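Local coordinates for fat acid-binding protein (PDB 3NYI), which probably binds lipids as a member of the DegV family, here holding one stearic acid molecule, at residues 66-71 against 97-102; 128-133 against 162-167. One frame throughout, in Å; residues are numbered along the deposited sequence.

Contact 1 of 2, residues 66-71 against 97-102; sequences SLPSVE and SGSYNS. With STE (stearic acid), chain C.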
loop_
_atom_site.group_PDB
_atom_site.type_symbol
_atom_site.label_atom_id
_atom_site.label_comp_id
_atom_site.label_asym_id
_atom_site.label_seq_id
_atom_site.Cartn_x
_atom_site.Cartn_y
_atom_site.Cartn_z
ATOM N N SER A 66 -6.522 7.067 -11.291
ATOM C CA SER A 66 -6.156 8.461 -11.369
ATOM C C SER A 66 -5.796 8.942 -9.972
ATOM O O SER A 66 -6.470 8.595 -9.002
ATOM C CB SER A 66 -7.334 9.263 -11.941
ATOM O OG SER A 66 -6.978 10.613 -12.105
ATOM N N LEU A 67 -4.703 9.703 -9.876
ATOM C CA LEU A 67 -4.252 10.303 -8.625
ATOM C C LEU A 67 -5.324 11.230 -8.031
ATOM O O LEU A 67 -6.188 11.716 -8.766
ATOM C CB LEU A 67 -2.961 11.090 -8.893
ATOM C CG LEU A 67 -3.126 12.429 -9.631
ATOM C CD1 LEU A 67 -1.788 13.156 -9.699
ATOM C CD2 LEU A 67 -3.723 12.276 -11.034
ATOM N N PRO A 68 -5.271 11.500 -6.710
ATOM C CA PRO A 68 -6.285 12.421 -6.162
ATOM C C PRO A 68 -6.002 13.828 -6.646
ATOM O O PRO A 68 -4.836 14.159 -6.891
ATOM C CB PRO A 68 -6.054 12.366 -4.642
ATOM C CG PRO A 68 -5.141 11.141 -4.411
ATOM C CD PRO A 68 -4.314 11.048 -5.678
ATOM N N SER A 69 -7.042 14.646 -6.787
ATOM C CA SER A 69 -6.855 16.006 -7.258
ATOM C C SER A 69 -6.197 16.805 -6.145
ATOM O O SER A 69 -6.410 16.520 -4.973
ATOM C CB SER A 69 -8.216 16.645 -7.595
ATOM O OG SER A 69 -8.981 16.810 -6.410
ATOM N N VAL A 70 -5.431 17.824 -6.515
ATOM C CA VAL A 70 -4.938 18.797 -5.542
ATOM C C VAL A 70 -6.064 19.334 -4.622
ATOM O O VAL A 70 -5.874 19.481 -3.414
ATOM C CB VAL A 70 -4.268 19.985 -6.257
ATOM C CG1 VAL A 70 -3.935 21.096 -5.267
ATOM C CG2 VAL A 70 -3.035 19.532 -7.020
ATOM N N GLU A 71 -7.230 19.636 -5.188
ATOM C CA GLU A 71 -8.333 20.186 -4.387
ATOM C C GLU A 71 -8.844 19.221 -3.317
ATOM O O GLU A 71 -9.239 19.650 -2.227
ATOM C CB GLU A 71 -9.510 20.606 -5.278
ATOM C CG GLU A 71 -9.169 21.637 -6.330
ATOM C CD GLU A 71 -10.052 21.512 -7.563
ATOM O OE1 GLU A 71 -10.615 22.537 -8.010
ATOM O OE2 GLU A 71 -10.191 20.380 -8.080
ATOM N N SER A 97 3.003 6.952 -8.655
ATOM C CA SER A 97 1.869 7.867 -8.781
ATOM C C SER A 97 2.279 9.290 -8.484
ATOM O O SER A 97 3.193 9.522 -7.707
ATOM C CB SER A 97 0.767 7.453 -7.792
ATOM O OG SER A 97 -0.296 8.380 -7.777
ATOM N N GLY A 98 1.576 10.246 -9.081
ATOM C CA GLY A 98 1.787 11.636 -8.738
ATOM C C GLY A 98 0.978 12.086 -7.526
ATOM O O GLY A 98 0.891 13.279 -7.247
ATOM N N SER A 99 0.413 11.131 -6.790
ATOM C CA SER A 99 -0.336 11.439 -5.572
ATOM C C SER A 99 0.434 12.351 -4.607
ATOM O O SER A 99 -0.101 13.338 -4.109
ATOM C CB SER A 99 -0.761 10.135 -4.876
ATOM O OG SER A 99 -1.476 10.405 -3.687
ATOM N N TYR A 100 1.688 12.003 -4.320
ATOM C CA TYR A 100 2.514 12.804 -3.439
ATOM C C TYR A 100 2.589 14.251 -3.906
ATOM O O TYR A 100 2.469 15.187 -3.110
ATOM C CB TYR A 100 3.932 12.200 -3.369
ATOM C CG TYR A 100 4.961 13.065 -2.680
ATOM C CD1 TYR A 100 5.075 13.076 -1.294
ATOM C CD2 TYR A 100 5.856 13.844 -3.422
ATOM C CE1 TYR A 100 6.026 13.860 -0.662
ATOM C CE2 TYR A 100 6.816 14.632 -2.797
ATOM C CZ TYR A 100 6.892 14.636 -1.415
ATOM O OH TYR A 100 7.848 15.398 -0.782
ATOM N N ASN A 101 2.801 14.452 -5.197
ATOM C CA ASN A 101 2.951 15.818 -5.669
ATOM C C ASN A 101 1.639 16.611 -5.689
ATOM O O ASN A 101 1.659 17.836 -5.594
ATOM C CB ASN A 101 3.691 15.876 -7.003
ATOM C CG ASN A 101 5.208 15.893 -6.805
ATOM O OD1 ASN A 101 5.773 16.854 -6.259
ATOM N ND2 ASN A 101 5.854 14.823 -7.194
ATOM N N SER A 102 0.511 15.915 -5.787
ATOM C CA SER A 102 -0.777 16.595 -5.586
ATOM C C SER A 102 -0.876 17.096 -4.160
ATOM O O SER A 102 -1.326 18.213 -3.907
ATOM C CB SER A 102 -1.963 15.675 -5.887
ATOM O OG SER A 102 -1.957 15.310 -7.243
HETATM C C1 STE C . -2.372 6.704 -10.116
HETATM O O1 STE C . -1.754 7.698 -9.881
HETATM O O2 STE C . -2.983 6.623 -11.141
HETATM C C2 STE C . -2.190 5.461 -9.216
HETATM C C3 STE C . -1.190 4.465 -9.857
HETATM C C4 STE C . -1.103 3.177 -9.002
HETATM C C5 STE C . 0.060 2.273 -9.471
HETATM C C6 STE C . 0.085 0.972 -8.636
HETATM C C7 STE C . 1.176 -0.002 -9.149
HETATM C C8 STE C . 1.252 -1.207 -8.177
HETATM C C9 STE C . 2.307 -2.236 -8.642
HETATM C C10 STE C . 2.271 -3.457 -7.682
HETATM C C11 STE C . 2.985 -3.076 -6.384
HETATM C C12 STE C . 2.202 -3.377 -5.084
HETATM C C13 STE C . 1.151 -4.492 -5.199
HETATM C C14 STE C . 1.346 -5.411 -3.963
HETATM C C15 STE C . 0.117 -6.325 -3.748
HETATM C C16 STE C . 0.509 -7.454 -2.762
HETATM C C17 STE C . 0.289 -6.977 -1.310
HETATM C C18 STE C . 0.506 -8.137 -0.311
#

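Contact 2 of 2, residues 128-133 against 162-167; sequences TVTQAL and ARIFFT. With STE (stearic acid), chain C.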
loop_
_atom_site.group_PDB
_atom_site.type_symbol
_atom_site.label_atom_id
_atom_site.label_comp_id
_atom_site.label_asym_id
_atom_site.label_seq_id
_atom_site.Cartn_x
_atom_site.Cartn_y
_atom_site.Cartn_z
ATOM N N THR A 128 -0.111 -0.183 -0.533
ATOM C CA THR A 128 -0.950 -1.197 0.104
ATOM C C THR A 128 -0.374 -1.660 1.465
ATOM O O THR A 128 -0.164 -0.816 2.354
ATOM C CB THR A 128 -1.335 -2.368 -0.894
ATOM O OG1 THR A 128 -2.178 -3.332 -0.243
ATOM C CG2 THR A 128 -0.091 -3.060 -1.523
ATOM N N VAL A 129 -0.137 -2.962 1.639
ATOM C CA VAL A 129 0.242 -3.490 2.964
ATOM C C VAL A 129 1.402 -2.723 3.659
ATOM O O VAL A 129 1.339 -2.488 4.864
ATOM C CB VAL A 129 0.486 -5.038 2.951
ATOM C CG1 VAL A 129 1.719 -5.394 2.110
ATOM C CG2 VAL A 129 0.604 -5.616 4.398
ATOM N N THR A 130 2.448 -2.343 2.920
ATOM C CA THR A 130 3.576 -1.677 3.570
ATOM C C THR A 130 3.276 -0.212 3.829
ATOM O O THR A 130 3.850 0.378 4.705
ATOM C CB THR A 130 4.921 -1.796 2.806
ATOM O OG1 THR A 130 4.695 -1.654 1.402
ATOM C CG2 THR A 130 5.628 -3.162 3.092
ATOM N N GLN A 131 2.389 0.391 3.038
ATOM C CA GLN A 131 1.952 1.719 3.360
ATOM C C GLN A 131 1.122 1.652 4.635
ATOM O O GLN A 131 1.268 2.501 5.508
ATOM C CB GLN A 131 1.125 2.325 2.208
ATOM C CG GLN A 131 0.878 3.823 2.358
ATOM C CD GLN A 131 0.196 4.369 1.107
ATOM O OE1 GLN A 131 0.290 3.764 0.036
ATOM N NE2 GLN A 131 -0.498 5.497 1.238
ATOM N N ALA A 132 0.255 0.643 4.751
ATOM C CA ALA A 132 -0.502 0.442 5.996
ATOM C C ALA A 132 0.425 0.178 7.211
ATOM O O ALA A 132 0.232 0.746 8.301
ATOM C CB ALA A 132 -1.498 -0.700 5.824
ATOM N N LEU A 133 1.435 -0.664 7.012
ATOM C CA LEU A 133 2.414 -0.942 8.089
ATOM C C LEU A 133 3.161 0.313 8.537
ATOM O O LEU A 133 3.392 0.510 9.733
ATOM C CB LEU A 133 3.424 -2.005 7.639
ATOM C CG LEU A 133 2.842 -3.420 7.589
ATOM C CD1 LEU A 133 3.784 -4.374 6.860
ATOM C CD2 LEU A 133 2.541 -3.919 9.023
ATOM N N ALA A 162 10.956 -1.752 5.065
ATOM C CA ALA A 162 9.711 -2.312 4.572
ATOM C C ALA A 162 9.908 -3.173 3.330
ATOM O O ALA A 162 10.701 -2.830 2.444
ATOM C CB ALA A 162 8.663 -1.160 4.269
ATOM N N ARG A 163 9.172 -4.280 3.245
ATOM C CA ARG A 163 9.180 -5.111 2.033
ATOM C C ARG A 163 7.785 -5.641 1.749
ATOM O O ARG A 163 7.058 -5.995 2.676
ATOM C CB ARG A 163 10.072 -6.347 2.199
ATOM C CG ARG A 163 11.565 -6.098 2.376
ATOM C CD ARG A 163 12.171 -5.516 1.096
ATOM N NE ARG A 163 13.625 -5.428 1.219
ATOM C CZ ARG A 163 14.265 -4.430 1.802
ATOM N NH1 ARG A 163 13.579 -3.409 2.312
ATOM N NH2 ARG A 163 15.592 -4.449 1.874
ATOM N N ILE A 164 7.430 -5.757 0.471
ATOM C CA ILE A 164 6.304 -6.600 0.104
ATOM C C ILE A 164 6.840 -7.759 -0.703
ATOM O O ILE A 164 7.654 -7.564 -1.606
ATOM C CB ILE A 164 5.239 -5.882 -0.789
ATOM C CG1 ILE A 164 4.816 -4.545 -0.194
ATOM C CG2 ILE A 164 4.020 -6.803 -0.958
ATOM C CD1 ILE A 164 3.767 -3.780 -1.059
ATOM N N PHE A 165 6.367 -8.958 -0.393
ATOM C CA PHE A 165 6.692 -10.146 -1.164
ATOM C C PHE A 165 5.384 -10.704 -1.690
ATOM O O PHE A 165 4.490 -11.015 -0.914
ATOM C CB PHE A 165 7.367 -11.182 -0.252
ATOM C CG PHE A 165 8.615 -10.677 0.402
ATOM C CD1 PHE A 165 9.792 -10.583 -0.324
ATOM C CD2 PHE A 165 8.611 -10.266 1.734
ATOM C CE1 PHE A 165 10.966 -10.097 0.270
ATOM C CE2 PHE A 165 9.772 -9.785 2.332
ATOM C CZ PHE A 165 10.953 -9.700 1.592
ATOM N N PHE A 166 5.247 -10.816 -3.002
ATOM C CA PHE A 166 3.935 -11.171 -3.540
ATOM C C PHE A 166 3.979 -11.777 -4.915
ATOM O O PHE A 166 5.030 -11.792 -5.572
ATOM C CB PHE A 166 2.982 -9.967 -3.515
ATOM C CG PHE A 166 3.346 -8.847 -4.468
ATOM C CD1 PHE A 166 2.566 -8.609 -5.602
ATOM C CD2 PHE A 166 4.423 -8.000 -4.208
ATOM C CE1 PHE A 166 2.860 -7.564 -6.484
ATOM C CE2 PHE A 166 4.727 -6.945 -5.086
ATOM C CZ PHE A 166 3.931 -6.721 -6.222
ATOM N N THR A 167 2.826 -12.286 -5.342
ATOM C CA THR A 167 2.683 -12.767 -6.701
ATOM C C THR A 167 1.354 -12.273 -7.279
ATOM O O THR A 167 0.519 -11.737 -6.553
ATOM C CB THR A 167 2.807 -14.305 -6.767
ATOM O OG1 THR A 167 2.961 -14.718 -8.131
ATOM C CG2 THR A 167 1.589 -14.990 -6.138
HETATM C C1 STE C . -2.372 6.704 -10.116
HETATM O O1 STE C . -1.754 7.698 -9.881
HETATM O O2 STE C . -2.983 6.623 -11.141
HETATM C C2 STE C . -2.190 5.461 -9.216
HETATM C C3 STE C . -1.190 4.465 -9.857
HETATM C C4 STE C . -1.103 3.177 -9.002
HETATM C C5 STE C . 0.060 2.273 -9.471
HETATM C C6 STE C . 0.085 0.972 -8.636
HETATM C C7 STE C . 1.176 -0.002 -9.149
HETATM C C8 STE C . 1.252 -1.207 -8.177
HETATM C C9 STE C . 2.307 -2.236 -8.642
HETATM C C10 STE C . 2.271 -3.457 -7.682
HETATM C C11 STE C . 2.985 -3.076 -6.384
HETATM C C12 STE C . 2.202 -3.377 -5.084
HETATM C C13 STE C . 1.151 -4.492 -5.199
HETATM C C14 STE C . 1.346 -5.411 -3.963
HETATM C C15 STE C . 0.117 -6.325 -3.748
HETATM C C16 STE C . 0.509 -7.454 -2.762
HETATM C C17 STE C . 0.289 -6.977 -1.310
HETATM C C18 STE C . 0.506 -8.137 -0.311
#

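Contact 1 of 2, residues 66-71 against 97-102
The end of strand 64-66, the loop 67-69 and the first residues of helix 70-81 run beside the start of helix 99-113, the CA atoms of Val70 and Ser102 coming within 4.7 Å and those of Leu67 and Ser99 within 5.1 Å. Leu67 reaches across with its CD1, which lies 3.3 Å from Ser102 OG and also packs against the carbonyl oxygen of Gly98. Ser102 OG, anti to its own carbonyl carbon (chi1 -64°), sits 3.1 Å from Pro68 O, and Pro68 CD rests against Ser99 OG, whose polar partners are Tyr73 and Asp10. Val70 CG2 closes the far end, 3.8 Å from Ser102 O. Ser97 forms an ST turn leading into helix 99-113: its OG accepts from Ser99 N at 3.0 Å. The same Ser97 OG donates to stearic acid O1 at 2.6 Å, consistent with the fatty-acid binding known in DegV proteins, and Thr65 OG1 provides a second bond to the head group. An alanine at Ser97 would probably leave Ser99 N without its side-chain acceptor and the carboxyl group held less firmly, with Thr65 remaining. Leu67 CB lies 3.7 Å from stearic acid O1, a van der Waals contact beside the hydrogen-bonded oxygen.

Contact 2 of 2, residues 128-133 against 162-167
Ile164 and Thr130 meet with a hydroxyl laid against hydrocarbon: Thr130 OG1 lies 3.3 Å from Ile164 CG1 and nearly as close to CD1, yet no hydrogen bond joins the two segments. That hydroxyl has its polar partner close by in sequence, the carbonyl oxygen of Asn127. The chi1 of 40° puts OG1 between the backbone N and the carbonyl carbon, and leaves CG2 anti to the carbonyl carbon, where Thr130 CG2 reaches the strand backbone 3.2 Å from Arg163 O and the methyl of Ala162 at 3.8 Å. Helix 128-143 thus passes its first turns over the beginning of strand 163-167, the two short axes 8.0 Å apart and roughly antiparallel, at 152°. Beside this pair, Val129 and Ile164 lie alongside each other, pointing opposite ways, with Val129 CG1 4.0 Å from Ile164 CG1, while Thr128 CG2 touches the CD1 tip of the same isoleucine.

The strand is an inner one of a mixed sheet, flanked by strands 194-200 and 285-291, and the helix lies against it where the stearic acid chain ends. Ile164 CG2 and Val129 CG1 both approach the terminal methyl, C18, and Thr128 CG2 packs on C14. Further along the strand Phe166 receives the same C14 over the centre of one ring face, 3.5 Å above the plane, with C16 against its CB and CG. Thr128 OG1 is hydrogen-bonded to Asp14, while its CG2 faces the alkyl chain. The lining met by the tail here is therefore methyl groups and an aromatic face, consistent with van der Waals recognition of the alkyl chain's end, without polar bonding.

In the fold
Both contacts touch the same stearic acid, contact 1 at its carboxyl end and contact 2 at its tail, with centres 21 Å apart and nearest atoms about 7 Å apart. They come in series along the chain, 66-71 and 97-102 closing before 128-133 opens. Contact 1 joins the starts of helices 70-81 and 99-113, next to the mixed sheet that includes strands 64-66 and 87-91; contact 2 sets helix 128-143 on strand 163-167 of the second sheet. The ligand therefore reaches from elements around one sheet to the other, its head held by hydrogen bonds and its tail by apolar packing, consistent with the lipid binding assigned to the family.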